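Polyhedrin (Operophtera brumata cypovirus 19, PDB 5A99) forms the crystalline matrix of viral polyhedra, the microcrystalline occlusion bodies that probably protect embedded cypovirus particles outside the insect host. Local coordinates at residues R157-S169 against F236-V248. Sequence-based numbering, arbitrary orientation.
Sequences RPIRYFDREMAWS and FQYLYRTKCDIAV
The edge hairpin of the six-stranded antiparallel sheet, strands 157-161 and 164-173 joined by a type I' turn, is covered on one face by the C-terminal tail that follows helix 225-236. Leu239 fills the middle: its CB lies 3.6 Å from Ala167 CB and 3.9 Å from Ile159 CG2, while CD1 reaches Met166 CB and Tyr161 CB. Ile159 runs antiparallel alongside it, CG2 also touching Ala247 CB. Toward the open end of the hairpin the packing turns polar. Arg157 meets Asp245 end-on, NH1 to OD1 at 2.7 Å and NH2 to OD2 at 2.9 Å; both oxygens use syn lone pairs, and guanidinium and carboxylate are nearly coplanar. Arg241 lies over one face of the Arg157 guanidinium, and its NH1 forms a salt bridge with Asp245 OD2, so the shared carboxylate probably offsets the two like charges. Pro158 O accepts from Arg241 NH2 at 2.7 Å, close to the guanidinium plane, but the donor is tilted 28° from the carbonyl plane. Near the turn, Gln237 NE2 bonds weakly to Tyr161 OH, whereas Gln237 OE1 accepts from Met141 N of the second subunit. Apolar packing and a salt-bridge network thus join a C-terminal tail to a beta-hairpin with a classic bulge, Met166 and Ala167 both facing Ile159.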
ATOM      1  N   ARG A 157       6.328 -27.025  -7.587  1.00 12.17           N
ATOM      2  CA  ARG A 157       5.918 -28.380  -7.276  1.00 15.32           C
ATOM      3  C   ARG A 157       4.578 -28.319  -6.578  1.00 12.57           C
ATOM      4  O   ARG A 157       4.443 -27.722  -5.504  1.00 11.23           O
ATOM      5  CB  ARG A 157       6.948 -29.096  -6.404  1.00 16.25           C
ATOM      6  CG  ARG A 157       8.220 -29.477  -7.151  1.00 15.38           C
ATOM      7  CD  ARG A 157       9.203 -30.203  -6.245  1.00 18.21           C
ATOM      8  NE  ARG A 157       8.665 -31.462  -5.724  1.00 15.13           N
ATOM      9  CZ  ARG A 157       8.721 -31.833  -4.445  1.00 19.69           C
ATOM     10  NH1 ARG A 157       9.274 -31.037  -3.543  1.00 14.77           N
ATOM     11  NH2 ARG A 157       8.228 -33.004  -4.059  1.00 12.61           N
ATOM     12  N   PRO A 158       3.573 -28.927  -7.200  1.00 10.44           N
ATOM     13  CA  PRO A 158       2.206 -28.892  -6.693  1.00 10.29           C
ATOM     14  C   PRO A 158       2.069 -29.651  -5.387  1.00 12.77           C
ATOM     15  O   PRO A 158       2.864 -30.546  -5.090  1.00 10.34           O
ATOM     16  CB  PRO A 158       1.405 -29.599  -7.788  1.00 13.62           C
ATOM     17  CG  PRO A 158       2.280 -29.622  -8.974  1.00 24.27           C
ATOM     18  CD  PRO A 158       3.670 -29.689  -8.450  1.00 17.69           C
ATOM     19  N   ILE A 159       1.057 -29.276  -4.618  1.00 13.45           N
ATOM     20  CA  ILE A 159       0.690 -29.993  -3.406  1.00 14.10           C
ATOM     21  C   ILE A 159      -0.766 -30.424  -3.554  1.00 18.40           C
ATOM     22  O   ILE A 159      -1.621 -29.629  -3.963  1.00 15.45           O
ATOM     23  CB  ILE A 159       0.834 -29.120  -2.149  1.00 15.30           C
ATOM     24  CG1 ILE A 159       2.262 -28.588  -2.017  1.00 15.48           C
ATOM     25  CG2 ILE A 159       0.435 -29.914  -0.897  1.00 12.15           C
ATOM     26  CD1 ILE A 159       2.418 -27.543  -0.921  1.00 14.39           C
ATOM     27  N   ARG A 160      -1.043 -31.686  -3.236  1.00 11.74           N
ATOM     28  CA  ARG A 160      -2.344 -32.268  -3.529  1.00 16.48           C
ATOM     29  C   ARG A 160      -3.216 -32.386  -2.281  1.00 11.23           C
ATOM     30  O   ARG A 160      -2.722 -32.564  -1.160  1.00 14.88           O
ATOM     31  CB  ARG A 160      -2.184 -33.631  -4.222  1.00 15.70           C
ATOM     32  CG  ARG A 160      -1.505 -33.558  -5.598  1.00 21.26           C
ATOM     33  CD  ARG A 160      -1.347 -34.930  -6.265  1.00 20.80           C
ATOM     34  NE  ARG A 160      -2.370 -35.155  -7.285  1.00 40.69           N
ATOM     35  CZ  ARG A 160      -2.150 -35.167  -8.597  1.00 29.87           C
ATOM     36  NH1 ARG A 160      -0.929 -34.984  -9.086  1.00 37.64           N
ATOM     37  NH2 ARG A 160      -3.166 -35.377  -9.427  1.00 29.55           N
ATOM     38  N   TYR A 161      -4.520 -32.272  -2.502  1.00 18.41           N
ATOM     39  CA  TYR A 161      -5.518 -32.396  -1.456  1.00 14.43           C
ATOM     40  C   TYR A 161      -6.655 -33.209  -2.046  1.00 13.44           C
ATOM     41  O   TYR A 161      -7.259 -32.815  -3.050  1.00 12.79           O
ATOM     42  CB  TYR A 161      -5.979 -31.002  -1.041  1.00 13.88           C
ATOM     43  CG  TYR A 161      -7.069 -30.924  -0.001  1.00 10.11           C
ATOM     44  CD1 TYR A 161      -6.848 -31.332   1.306  1.00 17.30           C
ATOM     45  CD2 TYR A 161      -8.308 -30.382  -0.313  1.00 13.57           C
ATOM     46  CE1 TYR A 161      -7.841 -31.230   2.267  1.00 15.14           C
ATOM     47  CE2 TYR A 161      -9.309 -30.278   0.641  1.00 14.94           C
ATOM     48  CZ  TYR A 161      -9.071 -30.699   1.927  1.00 19.96           C
ATOM     49  OH  TYR A 161     -10.074 -30.588   2.871  1.00 16.17           O
ATOM     50  N   PHE A 162      -6.931 -34.349  -1.421  1.00 17.32           N
ATOM     51  CA  PHE A 162      -7.824 -35.347  -1.994  1.00 15.27           C
ATOM     52  C   PHE A 162      -7.486 -35.540  -3.472  1.00 18.74           C
ATOM     53  O   PHE A 162      -8.369 -35.526  -4.333  1.00 17.91           O
ATOM     54  CB  PHE A 162      -9.296 -34.956  -1.802  1.00 12.19           C
ATOM     55  CG  PHE A 162      -9.747 -34.987  -0.364  1.00 12.45           C
ATOM     56  CD1 PHE A 162     -10.045 -36.196   0.248  1.00 11.55           C
ATOM     57  CD2 PHE A 162      -9.867 -33.814   0.370  1.00  9.97           C
ATOM     58  CE1 PHE A 162     -10.453 -36.242   1.564  1.00 12.46           C
ATOM     59  CE2 PHE A 162     -10.273 -33.848   1.691  1.00 15.87           C
ATOM     60  CZ  PHE A 162     -10.571 -35.062   2.291  1.00 11.11           C
ATOM     61  N   ASP A 163      -6.193 -35.698  -3.746  1.00 16.36           N
ATOM     62  CA  ASP A 163      -5.686 -36.008  -5.083  1.00 16.26           C
ATOM     63  C   ASP A 163      -5.765 -34.870  -6.099  1.00 17.50           C
ATOM     64  O   ASP A 163      -5.411 -35.067  -7.254  1.00 23.01           O
ATOM     65  CB  ASP A 163      -6.402 -37.229  -5.651  1.00 20.25           C
ATOM     66  CG  ASP A 163      -6.277 -38.434  -4.754  1.00 21.13           C
ATOM     67  OD1 ASP A 163      -5.135 -38.904  -4.560  1.00 23.86           O
ATOM     68  OD2 ASP A 163      -7.316 -38.898  -4.233  1.00 24.51           O
ATOM     69  N   ARG A 164      -6.224 -33.697  -5.677  1.00 16.66           N
ATOM     70  CA  ARG A 164      -6.290 -32.532  -6.557  1.00 14.09           C
ATOM     71  C   ARG A 164      -5.134 -31.580  -6.307  1.00 13.16           C
ATOM     72  O   ARG A 164      -4.828 -31.243  -5.167  1.00 15.20           O
ATOM     73  CB  ARG A 164      -7.610 -31.786  -6.347  1.00 22.84           C
ATOM     74  CG  ARG A 164      -8.840 -32.614  -6.684  1.00 20.66           C
ATOM     75  CD  ARG A 164     -10.004 -32.233  -5.776  1.00 35.26           C
ATOM     76  NE  ARG A 164     -11.320 -32.584  -6.324  1.00 53.18           N
ATOM     77  CZ  ARG A 164     -11.930 -31.915  -7.304  1.00 57.41           C
ATOM     78  NH1 ARG A 164     -11.335 -30.869  -7.869  1.00 49.38           N
ATOM     79  NH2 ARG A 164     -13.135 -32.293  -7.727  1.00 45.70           N
ATOM     80  N   GLU A 165      -4.495 -31.138  -7.380  1.00 15.58           N
ATOM     81  CA  GLU A 165      -3.484 -30.102  -7.272  1.00 16.54           C
ATOM     82  C   GLU A 165      -4.207 -28.829  -6.855  1.00 13.82           C
ATOM     83  O   GLU A 165      -5.039 -28.311  -7.594  1.00 16.36           O
ATOM     84  CB  GLU A 165      -2.740 -29.914  -8.604  1.00 20.82           C
ATOM     85  CG  GLU A 165      -1.871 -31.117  -8.995  1.00 21.80           C
ATOM     86  CD  GLU A 165      -1.156 -30.938 -10.324  1.00 27.51           C
ATOM     87  OE1 GLU A 165      -1.562 -30.044 -11.096  1.00 24.64           O
ATOM     88  OE2 GLU A 165      -0.194 -31.698 -10.594  1.00 21.03           O
ATOM     89  N   MET A 166      -3.918 -28.333  -5.659  1.00 13.39           N
ATOM     90  CA  MET A 166      -4.592 -27.135  -5.190  1.00 10.50           C
ATOM     91  C   MET A 166      -3.649 -26.056  -4.653  1.00  9.26           C
ATOM     92  O   MET A 166      -4.077 -24.937  -4.333  1.00  8.17           O
ATOM     93  CB  MET A 166      -5.662 -27.517  -4.167  1.00 17.04           C
ATOM     94  CG  MET A 166      -6.701 -28.492  -4.748  1.00 17.51           C
ATOM     95  SD  MET A 166      -8.297 -28.525  -3.910  1.00 29.27           S
ATOM     96  CE  MET A 166      -7.809 -27.975  -2.303  1.00 22.40           C
ATOM     97  N   ALA A 167      -2.362 -26.375  -4.584  1.00 11.10           N
ATOM     98  CA  ALA A 167      -1.362 -25.380  -4.229  1.00  9.10           C
ATOM     99  C   ALA A 167      -0.048 -25.707  -4.923  1.00  9.77           C
ATOM    100  O   ALA A 167       0.202 -26.855  -5.285  1.00 12.29           O
ATOM    101  CB  ALA A 167      -1.185 -25.329  -2.738  1.00  9.41           C
ATOM    102  N   TRP A 168       0.785 -24.687  -5.106  1.00  9.04           N
ATOM    103  CA  TRP A 168       2.047 -24.834  -5.801  1.00 11.37           C
ATOM    104  C   TRP A 168       3.189 -24.140  -5.048  1.00 13.12           C
ATOM    105  O   TRP A 168       3.055 -22.993  -4.573  1.00 11.46           O
ATOM    106  CB  TRP A 168       1.912 -24.281  -7.218  1.00 11.49           C
ATOM    107  CG  TRP A 168       0.935 -25.043  -8.047  1.00 12.30           C
ATOM    108  CD1 TRP A 168       1.226 -26.008  -8.968  1.00 14.79           C
ATOM    109  CD2 TRP A 168      -0.498 -24.924  -8.034  1.00  9.85           C
ATOM    110  NE1 TRP A 168       0.072 -26.490  -9.530  1.00 16.59           N
ATOM    111  CE2 TRP A 168      -1.000 -25.844  -8.977  1.00 16.10           C
ATOM    112  CE3 TRP A 168      -1.398 -24.135  -7.319  1.00 13.64           C
ATOM    113  CZ2 TRP A 168      -2.364 -25.992  -9.225  1.00 16.85           C
ATOM    114  CZ3 TRP A 168      -2.751 -24.287  -7.560  1.00 15.55           C
ATOM    115  CH2 TRP A 168      -3.222 -25.209  -8.505  1.00 15.91           C
ATOM    116  N   SER A 169       4.319 -24.835  -4.963  1.00 12.88           N
ATOM    117  CA  SER A 169       5.430 -24.388  -4.139  1.00 13.34           C
ATOM    118  C   SER A 169       6.741 -24.200  -4.896  1.00 12.43           C
ATOM    119  O   SER A 169       7.140 -25.034  -5.713  1.00 10.73           O
ATOM    120  CB  SER A 169       5.638 -25.389  -3.004  1.00 13.80           C
ATOM    121  OG  SER A 169       6.888 -25.201  -2.386  1.00 10.05           O
ATOM    122  N   PHE A 236      -5.203 -23.829   9.441  1.00 11.05           N
ATOM    123  CA  PHE A 236      -5.913 -22.892   8.569  1.00 11.04           C
ATOM    124  C   PHE A 236      -6.188 -23.459   7.176  1.00  8.63           C
ATOM    125  O   PHE A 236      -6.759 -22.778   6.324  1.00 11.98           O
ATOM    126  CB  PHE A 236      -5.110 -21.582   8.449  1.00 12.11           C
ATOM    127  CG  PHE A 236      -4.954 -20.837   9.756  1.00 10.72           C
ATOM    128  CD1 PHE A 236      -6.050 -20.581  10.562  1.00 13.02           C
ATOM    129  CD2 PHE A 236      -3.707 -20.418  10.187  1.00 11.67           C
ATOM    130  CE1 PHE A 236      -5.901 -19.908  11.766  1.00 13.07           C
ATOM    131  CE2 PHE A 236      -3.555 -19.758  11.387  1.00 11.81           C
ATOM    132  CZ  PHE A 236      -4.648 -19.506  12.178  1.00 12.97           C
ATOM    133  N   GLN A 237      -5.773 -24.699   6.936  1.00  9.72           N
ATOM    134  CA  GLN A 237      -5.996 -25.339   5.636  1.00 11.22           C
ATOM    135  C   GLN A 237      -5.171 -24.679   4.529  1.00 13.98           C
ATOM    136  O   GLN A 237      -5.617 -24.536   3.377  1.00  9.25           O
ATOM    137  CB  GLN A 237      -7.483 -25.322   5.284  1.00 11.20           C
ATOM    138  CG  GLN A 237      -7.866 -26.393   4.300  1.00 13.71           C
ATOM    139  CD  GLN A 237      -9.323 -26.380   3.945  1.00 13.65           C
ATOM    140  OE1 GLN A 237      -9.972 -25.331   3.932  1.00 15.69           O
ATOM    141  NE2 GLN A 237      -9.851 -27.556   3.630  1.00 18.59           N
ATOM    142  N   TYR A 238      -3.961 -24.263   4.892  1.00  8.89           N
ATOM    143  CA  TYR A 238      -2.987 -23.783   3.923  1.00 10.20           C
ATOM    144  C   TYR A 238      -2.007 -24.910   3.614  1.00 11.89           C
ATOM    145  O   TYR A 238      -1.265 -25.363   4.492  1.00 12.14           O
ATOM    146  CB  TYR A 238      -2.229 -22.586   4.486  1.00  8.07           C
ATOM    147  CG  TYR A 238      -3.058 -21.335   4.553  1.00  8.90           C
ATOM    148  CD1 TYR A 238      -3.795 -20.923   3.457  1.00  8.83           C
ATOM    149  CD2 TYR A 238      -3.124 -20.580   5.719  1.00 10.98           C
ATOM    150  CE1 TYR A 238      -4.552 -19.788   3.500  1.00  9.19           C
ATOM    151  CE2 TYR A 238      -3.892 -19.434   5.781  1.00 13.19           C
ATOM    152  CZ  TYR A 238      -4.600 -19.044   4.666  1.00 11.30           C
ATOM    153  OH  TYR A 238      -5.364 -17.911   4.711  1.00  9.26           O
ATOM    154  N   LEU A 239      -2.031 -25.379   2.374  1.00 12.05           N
ATOM    155  CA  LEU A 239      -1.159 -26.466   1.943  1.00 10.15           C
ATOM    156  C   LEU A 239       0.300 -26.018   2.041  1.00 11.81           C
ATOM    157  O   LEU A 239       0.621 -24.863   1.777  1.00 12.57           O
ATOM    158  CB  LEU A 239      -1.530 -26.913   0.522  1.00 16.00           C
ATOM    159  CG  LEU A 239      -2.965 -27.432   0.381  1.00 12.84           C
ATOM    160  CD1 LEU A 239      -3.268 -27.883  -1.043  1.00 12.95           C
ATOM    161  CD2 LEU A 239      -3.223 -28.573   1.361  1.00 13.92           C
ATOM    162  N   TYR A 240       1.173 -26.928   2.456  1.00 12.78           N
ATOM    163  CA  TYR A 240       2.541 -26.567   2.800  1.00 15.23           C
ATOM    164  C   TYR A 240       3.486 -27.755   2.682  1.00 11.78           C
ATOM    165  O   TYR A 240       3.109 -28.909   2.935  1.00 13.78           O
ATOM    166  CB  TYR A 240       2.595 -25.993   4.232  1.00 12.25           C
ATOM    167  CG  TYR A 240       3.976 -25.582   4.684  1.00 10.61           C
ATOM    168  CD1 TYR A 240       4.540 -24.397   4.251  1.00  9.01           C
ATOM    169  CD2 TYR A 240       4.710 -26.377   5.555  1.00  9.97           C
ATOM    170  CE1 TYR A 240       5.803 -24.017   4.649  1.00 10.84           C
ATOM    171  CE2 TYR A 240       5.972 -26.004   5.970  1.00  8.72           C
ATOM    172  CZ  TYR A 240       6.516 -24.820   5.506  1.00  7.61           C
ATOM    173  OH  TYR A 240       7.762 -24.425   5.907  1.00 10.48           O
ATOM    174  N   ARG A 241       4.722 -27.455   2.308  1.00 10.85           N
ATOM    175  CA  ARG A 241       5.753 -28.461   2.116  1.00 13.75           C
ATOM    176  C   ARG A 241       6.889 -28.206   3.111  1.00  9.81           C
ATOM    177  O   ARG A 241       7.478 -27.126   3.117  1.00 10.73           O
ATOM    178  CB  ARG A 241       6.270 -28.359   0.684  1.00 22.64           C
ATOM    179  CG  ARG A 241       6.754 -29.643   0.071  1.00 19.96           C
ATOM    180  CD  ARG A 241       7.067 -29.432  -1.420  1.00 34.07           C
ATOM    181  NE  ARG A 241       5.951 -29.837  -2.274  1.00 16.77           N
ATOM    182  CZ  ARG A 241       5.501 -31.082  -2.312  1.00 15.01           C
ATOM    183  NH1 ARG A 241       6.082 -31.999  -1.555  1.00 20.96           N
ATOM    184  NH2 ARG A 241       4.493 -31.413  -3.095  1.00 18.55           N
ATOM    185  N   THR A 242       7.193 -29.207   3.938  1.00 12.69           N
ATOM    186  CA  THR A 242       8.237 -29.092   4.964  1.00 11.25           C
ATOM    187  C   THR A 242       9.660 -29.272   4.415  1.00  9.81           C
ATOM    188  O   THR A 242       9.855 -29.616   3.250  1.00 10.74           O
ATOM    189  CB  THR A 242       8.016 -30.117   6.105  1.00  8.99           C
ATOM    190  OG1 THR A 242       8.282 -31.435   5.623  1.00 11.16           O
ATOM    191  CG2 THR A 242       6.588 -30.032   6.661  1.00  9.75           C
ATOM    192  N   LYS A 243      10.656 -29.022   5.263  1.00 13.24           N
ATOM    193  CA  LYS A 243      12.060 -29.165   4.871  1.00  9.86           C
ATOM    194  C   LYS A 243      12.352 -30.576   4.373  1.00 11.67           C
ATOM    195  O   LYS A 243      13.127 -30.767   3.430  1.00 12.71           O
ATOM    196  CB  LYS A 243      12.992 -28.850   6.041  1.00 18.16           C
ATOM    197  CG  LYS A 243      14.463 -29.012   5.684  1.00 28.94           C
ATOM    198  CD  LYS A 243      15.367 -29.077   6.914  1.00 29.72           C
ATOM    199  CE  LYS A 243      16.802 -29.409   6.504  1.00 27.56           C
ATOM    200  NZ  LYS A 243      17.773 -29.293   7.640  1.00 48.48           N
ATOM    201  N   CYS A 244      11.725 -31.557   5.015  1.00 11.41           N
ATOM    202  CA  CYS A 244      11.935 -32.963   4.684  1.00 17.43           C
ATOM    203  C   CYS A 244      11.004 -33.389   3.564  1.00 13.39           C
ATOM    204  O   CYS A 244      10.942 -34.558   3.197  1.00 14.42           O
ATOM    205  CB  CYS A 244      11.697 -33.829   5.919  1.00 14.15           C
ATOM    206  SG  CYS A 244      12.878 -33.537   7.242  1.00 23.24           S
ATOM    207  N   ASP A 245      10.263 -32.418   3.044  1.00 13.69           N
ATOM    208  CA  ASP A 245       9.389 -32.611   1.900  1.00 12.86           C
ATOM    209  C   ASP A 245       8.112 -33.390   2.209  1.00  9.89           C
ATOM    210  O   ASP A 245       7.695 -34.250   1.440  1.00 14.56           O
ATOM    211  CB  ASP A 245      10.139 -33.276   0.755  1.00 11.83           C
ATOM    212  CG  ASP A 245       9.613 -32.835  -0.593  1.00 16.31           C
ATOM    213  OD1 ASP A 245       9.812 -31.650  -0.929  1.00 17.84           O
ATOM    214  OD2 ASP A 245       8.979 -33.643  -1.300  1.00 13.88           O
ATOM    215  N   ILE A 246       7.477 -33.075   3.323  1.00 11.89           N
ATOM    216  CA  ILE A 246       6.192 -33.675   3.631  1.00  8.63           C
ATOM    217  C   ILE A 246       5.118 -32.661   3.284  1.00 12.41           C
ATOM    218  O   ILE A 246       5.239 -31.470   3.597  1.00 10.14           O
ATOM    219  CB  ILE A 246       6.092 -34.096   5.106  1.00  8.92           C
ATOM    220  CG1 ILE A 246       7.175 -35.126   5.423  1.00 16.27           C
ATOM    221  CG2 ILE A 246       4.705 -34.655   5.407  1.00 11.64           C
ATOM    222  CD1 ILE A 246       7.094 -35.696   6.815  1.00 14.21           C
ATOM    223  N   ALA A 247       4.081 -33.149   2.610  1.00 16.69           N
ATOM    224  CA  ALA A 247       2.953 -32.326   2.218  1.00 14.12           C
ATOM    225  C   ALA A 247       1.925 -32.316   3.336  1.00 18.08           C
ATOM    226  O   ALA A 247       1.255 -33.321   3.587  1.00 15.99           O
ATOM    227  CB  ALA A 247       2.345 -32.843   0.929  1.00 15.77           C
ATOM    228  N   VAL A 248       1.843 -31.181   4.030  1.00 13.60           N
ATOM    229  CA  VAL A 248       0.961 -31.035   5.183  1.00 15.02           C
ATOM    230  C   VAL A 248      -0.138 -30.010   4.904  1.00 15.90           C
ATOM    231  O   VAL A 248      -1.082 -29.882   5.681  1.00 13.04           O
ATOM    232  CB  VAL A 248       1.731 -30.583   6.433  1.00 14.49           C
ATOM    233  CG1 VAL A 248       2.766 -31.630   6.829  1.00 14.95           C
ATOM    234  CG2 VAL A 248       2.369 -29.199   6.211  1.00 10.55           C
ATOM    235  OXT VAL A 248      -0.102 -29.276   3.909  1.00 13.49           O
TER